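Local structure of monovalent Na+/H+ antiporter subunit A (Dietzia sp. DQ12-45-1b, 7D3U) at residues N264-A275 against S298-V309; T311-I319 against A483-A494. The protein forms the largely helical subunit A of the Mrp complex, a bacterial sodium/proton pump, and probably contributes to its antiport activity. All blocks are in the same frame, centred on the assembly; numbering follows the deposited sequence.

Contact 1: residues N264-A275 against S298-V309; sequences NLLLITCGMTTA and SQLGFLVATIGV. With LMT (dodecyl-beta-D-maltoside), chain V.
Ser298 and Ala275 meet where two antiparallel membrane helices lie side by side: Ser298 OG donates to Ala275 O over 2.8 Å. The C=O...OG angle is 118°, with the hydroxyl oxygen tilted modestly from the carbonyl plane. With OG anti to the backbone N (chi1 178°), the hydroxyl reaches the neighbouring helix. One turn on, Gly301 faces Gly271, their CA atoms 4.1 Å apart, while Thr274 CG2 rests 3.6 Å from Gly301 CA. Phe302 receives Met272 SD obliquely, a Met-aromatic contact 5.4 Å from SD to the ring centroid. Val304 CG2 lies against Gly271 CA, and Ala305 CB meets Met272 CG at 3.9 Å. Beyond Ile307, whose CG2 touches Leu267 CD2, Gly308 forms a floor for Leu267 and Ile268. Ile268 CG1 sits 3.7 Å from Gly308 C, whereas its CG2 branch turns to C10 of the dodecyl maltoside chain. Cutting Ile268 back to an alanine is likely to open a gap over Gly308 and take away the methyl that meets the detergent tail at C10. Both helices carry GxxxA spacing, Gly271 with Ala275 and Gly301 with Ala305, so closeness rests mainly on small residues and apolar fit, supplemented by one hydroxyl-to-carbonyl bond.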
loop_
_atom_site.group_PDB
_atom_site.type_symbol
_atom_site.label_atom_id
_atom_site.label_comp_id
_atom_site.label_asym_id
_atom_site.label_seq_id
_atom_site.Cartn_x
_atom_site.Cartn_y
_atom_site.Cartn_z
ATOM N N ASN B 264 9.796 -43.266 -19.878
ATOM C CA ASN B 264 9.157 -44.407 -20.523
ATOM C C ASN B 264 7.898 -44.823 -19.777
ATOM O O ASN B 264 6.844 -45.028 -20.384
ATOM C CB ASN B 264 10.140 -45.574 -20.608
ATOM C CG ASN B 264 11.145 -45.403 -21.720
ATOM O OD1 ASN B 264 10.973 -44.563 -22.600
ATOM N ND2 ASN B 264 12.202 -46.202 -21.690
ATOM N N LEU B 265 7.985 -44.928 -18.450
ATOM C CA LEU B 265 6.831 -45.372 -17.675
ATOM C C LEU B 265 5.707 -44.343 -17.718
ATOM O O LEU B 265 4.562 -44.674 -18.050
ATOM C CB LEU B 265 7.247 -45.656 -16.234
ATOM C CG LEU B 265 6.119 -46.053 -15.286
ATOM C CD1 LEU B 265 6.466 -47.346 -14.577
ATOM C CD2 LEU B 265 5.850 -44.946 -14.283
ATOM N N LEU B 266 6.014 -43.087 -17.384
ATOM C CA LEU B 266 4.987 -42.054 -17.325
ATOM C C LEU B 266 4.335 -41.829 -18.678
ATOM O O LEU B 266 3.173 -41.417 -18.744
ATOM C CB LEU B 266 5.594 -40.751 -16.806
ATOM C CG LEU B 266 4.624 -39.615 -16.499
ATOM C CD1 LEU B 266 3.511 -40.108 -15.596
ATOM C CD2 LEU B 266 5.362 -38.459 -15.859
ATOM N N LEU B 267 5.055 -42.090 -19.767
ATOM C CA LEU B 267 4.453 -41.970 -21.086
ATOM C C LEU B 267 3.606 -43.189 -21.416
ATOM O O LEU B 267 2.425 -43.059 -21.747
ATOM C CB LEU B 267 5.539 -41.777 -22.141
ATOM C CG LEU B 267 6.065 -40.369 -22.410
ATOM C CD1 LEU B 267 6.792 -39.857 -21.188
ATOM C CD2 LEU B 267 6.966 -40.331 -23.627
ATOM N N ILE B 268 4.193 -44.384 -21.318
ATOM C CA ILE B 268 3.515 -45.599 -21.757
ATOM C C ILE B 268 2.247 -45.830 -20.949
ATOM O O ILE B 268 1.157 -45.997 -21.509
ATOM C CB ILE B 268 4.465 -46.806 -21.663
ATOM C CG1 ILE B 268 5.477 -46.777 -22.807
ATOM C CG2 ILE B 268 3.683 -48.099 -21.682
ATOM C CD1 ILE B 268 6.451 -47.923 -22.776
ATOM N N THR B 269 2.364 -45.846 -19.617
ATOM C CA THR B 269 1.210 -46.232 -18.813
ATOM C C THR B 269 0.104 -45.184 -18.892
ATOM O O THR B 269 -1.076 -45.535 -18.988
ATOM C CB THR B 269 1.622 -46.503 -17.362
ATOM O OG1 THR B 269 0.586 -47.244 -16.706
ATOM C CG2 THR B 269 1.870 -45.218 -16.586
ATOM N N CYS B 270 0.462 -43.899 -18.915
ATOM C CA CYS B 270 -0.567 -42.869 -18.993
ATOM C C CYS B 270 -1.238 -42.867 -20.357
ATOM O O CYS B 270 -2.470 -42.792 -20.447
ATOM C CB CYS B 270 0.026 -41.496 -18.687
ATOM S SG CYS B 270 -1.158 -40.149 -18.853
ATOM N N GLY B 271 -0.452 -42.963 -21.431
ATOM C CA GLY B 271 -1.036 -43.003 -22.756
ATOM C C GLY B 271 -1.925 -44.210 -22.965
ATOM O O GLY B 271 -2.970 -44.114 -23.605
ATOM N N MET B 272 -1.551 -45.354 -22.394
ATOM C CA MET B 272 -2.376 -46.536 -22.601
ATOM C C MET B 272 -3.632 -46.508 -21.740
ATOM O O MET B 272 -4.709 -46.908 -22.204
ATOM C CB MET B 272 -1.568 -47.798 -22.330
ATOM C CG MET B 272 -0.775 -48.237 -23.533
ATOM S SD MET B 272 -1.766 -48.281 -25.034
ATOM C CE MET B 272 -3.007 -49.485 -24.578
ATOM N N THR B 273 -3.527 -46.036 -20.495
ATOM C CA THR B 273 -4.726 -45.869 -19.684
ATOM C C THR B 273 -5.701 -44.914 -20.353
ATOM O O THR B 273 -6.903 -45.189 -20.422
ATOM C CB THR B 273 -4.366 -45.371 -18.285
ATOM O OG1 THR B 273 -3.531 -44.211 -18.386
ATOM C CG2 THR B 273 -3.656 -46.458 -17.496
ATOM N N THR B 274 -5.201 -43.790 -20.876
ATOM C CA THR B 274 -6.116 -42.850 -21.511
ATOM C C THR B 274 -6.600 -43.363 -22.860
ATOM O O THR B 274 -7.716 -43.044 -23.265
ATOM C CB THR B 274 -5.471 -41.471 -21.659
ATOM O OG1 THR B 274 -6.461 -40.529 -22.084
ATOM C CG2 THR B 274 -4.368 -41.502 -22.674
ATOM N N ALA B 275 -5.821 -44.207 -23.542
ATOM C CA ALA B 275 -6.308 -44.812 -24.774
ATOM C C ALA B 275 -7.487 -45.732 -24.493
ATOM O O ALA B 275 -8.533 -45.639 -25.146
ATOM C CB ALA B 275 -5.181 -45.572 -25.470
ATOM N N SER B 298 -8.369 -40.880 -27.179
ATOM C CA SER B 298 -7.800 -42.220 -27.285
ATOM C C SER B 298 -6.713 -42.284 -28.351
ATOM O O SER B 298 -5.716 -42.996 -28.186
ATOM C CB SER B 298 -8.902 -43.233 -27.581
ATOM O OG SER B 298 -8.366 -44.533 -27.732
ATOM N N GLN B 299 -6.883 -41.550 -29.451
ATOM C CA GLN B 299 -5.852 -41.546 -30.485
ATOM C C GLN B 299 -4.576 -40.878 -29.987
ATOM O O GLN B 299 -3.471 -41.391 -30.209
ATOM C CB GLN B 299 -6.368 -40.855 -31.744
ATOM C CG GLN B 299 -7.539 -41.563 -32.395
ATOM C CD GLN B 299 -7.265 -43.029 -32.643
ATOM O OE1 GLN B 299 -6.294 -43.386 -33.306
ATOM N NE2 GLN B 299 -8.121 -43.889 -32.107
ATOM N N LEU B 300 -4.704 -39.737 -29.304
ATOM C CA LEU B 300 -3.531 -39.106 -28.712
ATOM C C LEU B 300 -2.896 -40.001 -27.659
ATOM O O LEU B 300 -1.675 -39.976 -27.485
ATOM C CB LEU B 300 -3.899 -37.758 -28.097
ATOM C CG LEU B 300 -4.622 -36.731 -28.968
ATOM C CD1 LEU B 300 -5.333 -35.726 -28.085
ATOM C CD2 LEU B 300 -3.677 -36.031 -29.916
ATOM N N GLY B 301 -3.700 -40.798 -26.954
ATOM C CA GLY B 301 -3.133 -41.738 -26.001
ATOM C C GLY B 301 -2.323 -42.828 -26.673
ATOM O O GLY B 301 -1.217 -43.154 -26.233
ATOM N N PHE B 302 -2.870 -43.415 -27.739
ATOM C CA PHE B 302 -2.100 -44.327 -28.578
ATOM C C PHE B 302 -0.776 -43.697 -28.988
ATOM O O PHE B 302 0.287 -44.326 -28.897
ATOM C CB PHE B 302 -2.906 -44.691 -29.822
ATOM C CG PHE B 302 -3.593 -46.014 -29.740
ATOM C CD1 PHE B 302 -2.981 -47.093 -29.133
ATOM C CD2 PHE B 302 -4.852 -46.184 -30.285
ATOM C CE1 PHE B 302 -3.615 -48.312 -29.065
ATOM C CE2 PHE B 302 -5.491 -47.399 -30.220
ATOM C CZ PHE B 302 -4.871 -48.465 -29.613
ATOM N N LEU B 303 -0.833 -42.446 -29.443
ATOM C CA LEU B 303 0.360 -41.780 -29.952
ATOM C C LEU B 303 1.399 -41.572 -28.858
ATOM O O LEU B 303 2.586 -41.847 -29.061
ATOM C CB LEU B 303 -0.025 -40.450 -30.589
ATOM C CG LEU B 303 -0.435 -40.620 -32.046
ATOM C CD1 LEU B 303 -1.101 -39.375 -32.586
ATOM C CD2 LEU B 303 0.787 -40.968 -32.849
ATOM N N VAL B 304 0.980 -41.088 -27.690
ATOM C CA VAL B 304 1.953 -40.820 -26.639
ATOM C C VAL B 304 2.498 -42.127 -26.081
ATOM O O VAL B 304 3.644 -42.189 -25.629
ATOM C CB VAL B 304 1.348 -39.940 -25.531
ATOM C CG1 VAL B 304 1.135 -38.523 -26.032
ATOM C CG2 VAL B 304 0.082 -40.536 -24.999
ATOM N N ALA B 305 1.707 -43.200 -26.131
ATOM C CA ALA B 305 2.218 -44.498 -25.705
ATOM C C ALA B 305 3.301 -44.997 -26.654
ATOM O O ALA B 305 4.396 -45.381 -26.218
ATOM C CB ALA B 305 1.076 -45.507 -25.607
ATOM N N THR B 306 3.021 -44.989 -27.959
ATOM C CA THR B 306 4.042 -45.451 -28.894
ATOM C C THR B 306 5.213 -44.484 -28.981
ATOM O O THR B 306 6.258 -44.849 -29.523
ATOM C CB THR B 306 3.469 -45.672 -30.292
ATOM O OG1 THR B 306 4.546 -45.937 -31.198
ATOM C CG2 THR B 306 2.752 -44.441 -30.770
ATOM N N ILE B 307 5.063 -43.263 -28.470
ATOM C CA ILE B 307 6.217 -42.385 -28.313
ATOM C C ILE B 307 7.036 -42.801 -27.101
ATOM O O ILE B 307 8.265 -42.907 -27.166
ATOM C CB ILE B 307 5.766 -40.918 -28.210
ATOM C CG1 ILE B 307 5.476 -40.352 -29.594
ATOM C CG2 ILE B 307 6.824 -40.081 -27.520
ATOM C CD1 ILE B 307 4.826 -39.001 -29.565
ATOM N N GLY B 308 6.363 -43.052 -25.978
ATOM C CA GLY B 308 7.037 -43.511 -24.781
ATOM C C GLY B 308 7.732 -44.841 -24.942
ATOM O O GLY B 308 8.598 -45.177 -24.128
ATOM N N VAL B 309 7.357 -45.621 -25.959
ATOM C CA VAL B 309 8.154 -46.799 -26.301
ATOM C C VAL B 309 9.611 -46.401 -26.512
ATOM O O VAL B 309 10.533 -47.076 -26.040
ATOM C CB VAL B 309 7.570 -47.506 -27.538
ATOM C CG1 VAL B 309 8.588 -48.454 -28.139
ATOM C CG2 VAL B 309 6.306 -48.252 -27.164
HETATM C C1 LMT V . 15.186 -51.367 -19.084
HETATM C C2 LMT V . 14.427 -50.089 -18.897
HETATM C C3 LMT V . 13.327 -50.115 -17.887
HETATM C C4 LMT V . 12.383 -48.990 -18.219
HETATM C C5 LMT V . 11.133 -49.113 -17.416
HETATM C C6 LMT V . 9.920 -48.768 -18.212
HETATM C C7 LMT V . 8.706 -49.367 -17.569
HETATM C C8 LMT V . 7.582 -49.348 -18.545
HETATM C C9 LMT V . 6.548 -50.400 -18.309
HETATM C C10 LMT V . 5.627 -50.398 -19.495
HETATM C C11 LMT V . 4.574 -51.451 -19.373
HETATM C C12 LMT V . 3.217 -50.864 -19.175
#

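Contact 2: residues T311-I319 against A483-A494; sequences TPAAMVAAI and AARASIGEGYEA
Met315 meets Ala484, Ser487 and Ile488 one atom after another. Its CB lies 4.0 Å from Ala484 CB and also borders Ser487 OG. CG, held beside the backbone N and anti to the carbonyl carbon (chi1 -63°), comes next to the same hydroxyl and approaches Ile488 CG2 at 3.6 Å. The chain then bends at chi2 (-45°): SD stays near Ser487 OG, and the terminal CE comes back to Ile488 CG2, 3.9 Å away. This is the start of a transmembrane helix, with Thr311 at the N-cap position and Pro312 in the first turn; Thr311 O accepts from the N atoms of both Ala314 and Met315, while the largely non-helical segment 483-494 passes along this end. Pro312 fits against it, with CD 3.9 Å from Ile488 CD1 and CG against the Glu490 side chain. Tyr492 lays one ring face over Ala313, whose CB stands 3.8 Å from the ring centroid and 14° off the normal in a CH-pi contact; the OH of Tyr492 is hydrogen-bonded to Lys389 NZ. Further along, Val316 divides its methyls, CG2 to Ala484 CB and CG1 to Ala494 CB, the latter at 3.6 Å, and Ile319 CD1 packs on Ala483 CB.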
loop_
_atom_site.group_PDB
_atom_site.type_symbol
_atom_site.label_atom_id
_atom_site.label_comp_id
_atom_site.label_asym_id
_atom_site.label_seq_id
_atom_site.Cartn_x
_atom_site.Cartn_y
_atom_site.Cartn_z
ATOM N N THR B 311 11.903 -45.946 -29.200
ATOM C CA THR B 311 12.854 -46.630 -30.062
ATOM C C THR B 311 12.704 -46.073 -31.467
ATOM O O THR B 311 11.652 -45.523 -31.811
ATOM C CB THR B 311 12.635 -48.150 -30.063
ATOM O OG1 THR B 311 11.350 -48.454 -30.618
ATOM C CG2 THR B 311 12.727 -48.715 -28.656
ATOM N N PRO B 312 13.748 -46.173 -32.297
ATOM C CA PRO B 312 13.633 -45.671 -33.677
ATOM C C PRO B 312 12.456 -46.243 -34.442
ATOM O O PRO B 312 11.863 -45.537 -35.267
ATOM C CB PRO B 312 14.969 -46.087 -34.304
ATOM C CG PRO B 312 15.910 -46.121 -33.163
ATOM C CD PRO B 312 15.117 -46.616 -31.988
ATOM N N ALA B 313 12.090 -47.499 -34.191
ATOM C CA ALA B 313 10.907 -48.072 -34.819
ATOM C C ALA B 313 9.616 -47.491 -34.271
ATOM O O ALA B 313 8.554 -47.725 -34.857
ATOM C CB ALA B 313 10.901 -49.591 -34.644
ATOM N N ALA B 314 9.677 -46.747 -33.169
ATOM C CA ALA B 314 8.484 -46.188 -32.553
ATOM C C ALA B 314 8.174 -44.781 -33.033
ATOM O O ALA B 314 6.998 -44.427 -33.169
ATOM C CB ALA B 314 8.635 -46.180 -31.031
ATOM N N MET B 315 9.198 -43.969 -33.297
ATOM C CA MET B 315 8.954 -42.607 -33.757
ATOM C C MET B 315 8.376 -42.586 -35.164
ATOM O O MET B 315 7.572 -41.707 -35.488
ATOM C CB MET B 315 10.242 -41.793 -33.694
ATOM C CG MET B 315 10.783 -41.645 -32.293
ATOM S SD MET B 315 9.489 -41.228 -31.118
ATOM C CE MET B 315 10.195 -41.884 -29.613
ATOM N N VAL B 316 8.764 -43.544 -36.007
ATOM C CA VAL B 316 8.165 -43.650 -37.334
ATOM C C VAL B 316 6.670 -43.904 -37.216
ATOM O O VAL B 316 5.853 -43.262 -37.891
ATOM C CB VAL B 316 8.857 -44.755 -38.148
ATOM C CG1 VAL B 316 8.238 -44.856 -39.522
ATOM C CG2 VAL B 316 10.344 -44.483 -38.251
ATOM N N ALA B 317 6.289 -44.849 -36.353
ATOM C CA ALA B 317 4.876 -45.131 -36.141
ATOM C C ALA B 317 4.157 -43.919 -35.568
ATOM O O ALA B 317 3.038 -43.601 -35.980
ATOM C CB ALA B 317 4.713 -46.338 -35.220
ATOM N N ALA B 318 4.793 -43.221 -34.626
ATOM C CA ALA B 318 4.169 -42.043 -34.035
ATOM C C ALA B 318 3.913 -40.967 -35.081
ATOM O O ALA B 318 2.833 -40.372 -35.116
ATOM C CB ALA B 318 5.042 -41.495 -32.911
ATOM N N ILE B 319 4.885 -40.715 -35.956
ATOM C CA ILE B 319 4.715 -39.659 -36.950
ATOM C C ILE B 319 3.677 -40.059 -37.991
ATOM O O ILE B 319 2.819 -39.250 -38.375
ATOM C CB ILE B 319 6.066 -39.312 -37.596
ATOM C CG1 ILE B 319 7.013 -38.744 -36.545
ATOM C CG2 ILE B 319 5.876 -38.312 -38.718
ATOM C CD1 ILE B 319 8.412 -38.543 -37.043
ATOM N N ALA B 483 12.063 -37.415 -40.471
ATOM C CA ALA B 483 11.503 -36.768 -39.295
ATOM C C ALA B 483 11.595 -37.630 -38.047
ATOM O O ALA B 483 11.359 -37.123 -36.946
ATOM C CB ALA B 483 10.043 -36.396 -39.554
ATOM N N ALA B 484 11.923 -38.912 -38.189
ATOM C CA ALA B 484 12.092 -39.792 -37.042
ATOM C C ALA B 484 13.542 -39.864 -36.586
ATOM O O ALA B 484 13.809 -39.914 -35.382
ATOM C CB ALA B 484 11.577 -41.193 -37.368
ATOM N N ARG B 485 14.488 -39.873 -37.525
ATOM C CA ARG B 485 15.894 -39.787 -37.152
ATOM C C ARG B 485 16.290 -38.391 -36.704
ATOM O O ARG B 485 17.448 -38.185 -36.324
ATOM C CB ARG B 485 16.781 -40.231 -38.315
ATOM C CG ARG B 485 16.989 -39.172 -39.379
ATOM C CD ARG B 485 18.200 -39.492 -40.235
ATOM N NE ARG B 485 19.446 -39.361 -39.486
ATOM C CZ ARG B 485 20.140 -40.387 -39.005
ATOM N NH1 ARG B 485 19.711 -41.627 -39.196
ATOM N NH2 ARG B 485 21.263 -40.173 -38.334
ATOM N N ALA B 486 15.365 -37.432 -36.743
ATOM C CA ALA B 486 15.584 -36.112 -36.175
ATOM C C ALA B 486 14.813 -35.886 -34.886
ATOM O O ALA B 486 15.118 -34.932 -34.164
ATOM C CB ALA B 486 15.199 -35.021 -37.185
ATOM N N SER B 487 13.828 -36.731 -34.585
ATOM C CA SER B 487 13.148 -36.654 -33.298
ATOM C C SER B 487 13.960 -37.340 -32.210
ATOM O O SER B 487 14.033 -36.844 -31.081
ATOM C CB SER B 487 11.758 -37.276 -33.400
ATOM O OG SER B 487 11.758 -38.591 -32.877
ATOM N N ILE B 488 14.561 -38.486 -32.526
ATOM C CA ILE B 488 15.525 -39.128 -31.639
ATOM C C ILE B 488 16.824 -39.331 -32.407
ATOM O O ILE B 488 16.928 -38.959 -33.580
ATOM C CB ILE B 488 14.995 -40.458 -31.077
ATOM C CG1 ILE B 488 14.963 -41.532 -32.157
ATOM C CG2 ILE B 488 13.613 -40.277 -30.488
ATOM C CD1 ILE B 488 14.359 -42.820 -31.676
ATOM N N GLY B 489 17.818 -39.922 -31.754
ATOM C CA GLY B 489 19.132 -40.058 -32.350
ATOM C C GLY B 489 19.190 -40.946 -33.575
ATOM O O GLY B 489 19.432 -40.464 -34.684
ATOM N N GLU B 490 18.969 -42.245 -33.389
ATOM C CA GLU B 490 19.125 -43.202 -34.472
ATOM C C GLU B 490 18.009 -43.042 -35.502
ATOM O O GLU B 490 17.054 -42.283 -35.321
ATOM C CB GLU B 490 19.140 -44.628 -33.925
ATOM C CG GLU B 490 19.736 -44.753 -32.534
ATOM C CD GLU B 490 19.331 -46.039 -31.838
ATOM O OE1 GLU B 490 19.316 -47.097 -32.501
ATOM O OE2 GLU B 490 19.027 -45.991 -30.628
ATOM N N GLY B 491 18.146 -43.781 -36.606
ATOM C CA GLY B 491 17.167 -43.783 -37.668
ATOM C C GLY B 491 16.689 -45.196 -37.965
ATOM O O GLY B 491 17.315 -46.189 -37.577
ATOM N N TYR B 492 15.561 -45.275 -38.667
ATOM C CA TYR B 492 14.931 -46.554 -38.964
ATOM C C TYR B 492 14.462 -46.569 -40.409
ATOM O O TYR B 492 13.767 -45.649 -40.849
ATOM C CB TYR B 492 13.751 -46.815 -38.024
ATOM C CG TYR B 492 13.336 -48.264 -37.952
ATOM C CD1 TYR B 492 14.026 -49.163 -37.153
ATOM C CD2 TYR B 492 12.253 -48.732 -38.681
ATOM C CE1 TYR B 492 13.650 -50.489 -37.082
ATOM C CE2 TYR B 492 11.870 -50.058 -38.618
ATOM C CZ TYR B 492 12.572 -50.930 -37.817
ATOM O OH TYR B 492 12.195 -52.252 -37.748
ATOM N N GLU B 493 14.844 -47.614 -41.141
ATOM C CA GLU B 493 14.389 -47.792 -42.514
ATOM C C GLU B 493 12.894 -48.078 -42.521
ATOM O O GLU B 493 12.461 -49.168 -42.134
ATOM C CB GLU B 493 15.168 -48.921 -43.192
ATOM C CG GLU B 493 14.823 -49.148 -44.657
ATOM C CD GLU B 493 15.651 -50.240 -45.298
ATOM O OE1 GLU B 493 16.475 -50.856 -44.593
ATOM O OE2 GLU B 493 15.475 -50.486 -46.511
ATOM N N ALA B 494 12.099 -47.110 -42.962
ATOM C CA ALA B 494 10.649 -47.188 -42.881
ATOM C C ALA B 494 10.041 -47.571 -44.223
ATOM O O ALA B 494 10.549 -47.201 -45.285
ATOM C CB ALA B 494 10.065 -45.855 -42.416
#

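Read from the N terminus, the chain shows how local and distant closures can share neighbouring helices. Contact 1 comes first and closes a short helical hairpin, folding helix 288-308 back along helix 261-284 after only 22 intervening residues. The chain then passes through a short turn into helix 312-341, whose beginning opens contact 2; that closure waits for the segment 483-494, 163 residues later. The two contacts are therefore in series, neither nested nor crossed. Their centres lie 16 Å apart, yet they touch through packing of Leu303 and Ile307 against Ala318. Together they join the hairpin to the next membrane helix and bind that helix's start to the end of helix 477-484 and the loop after it.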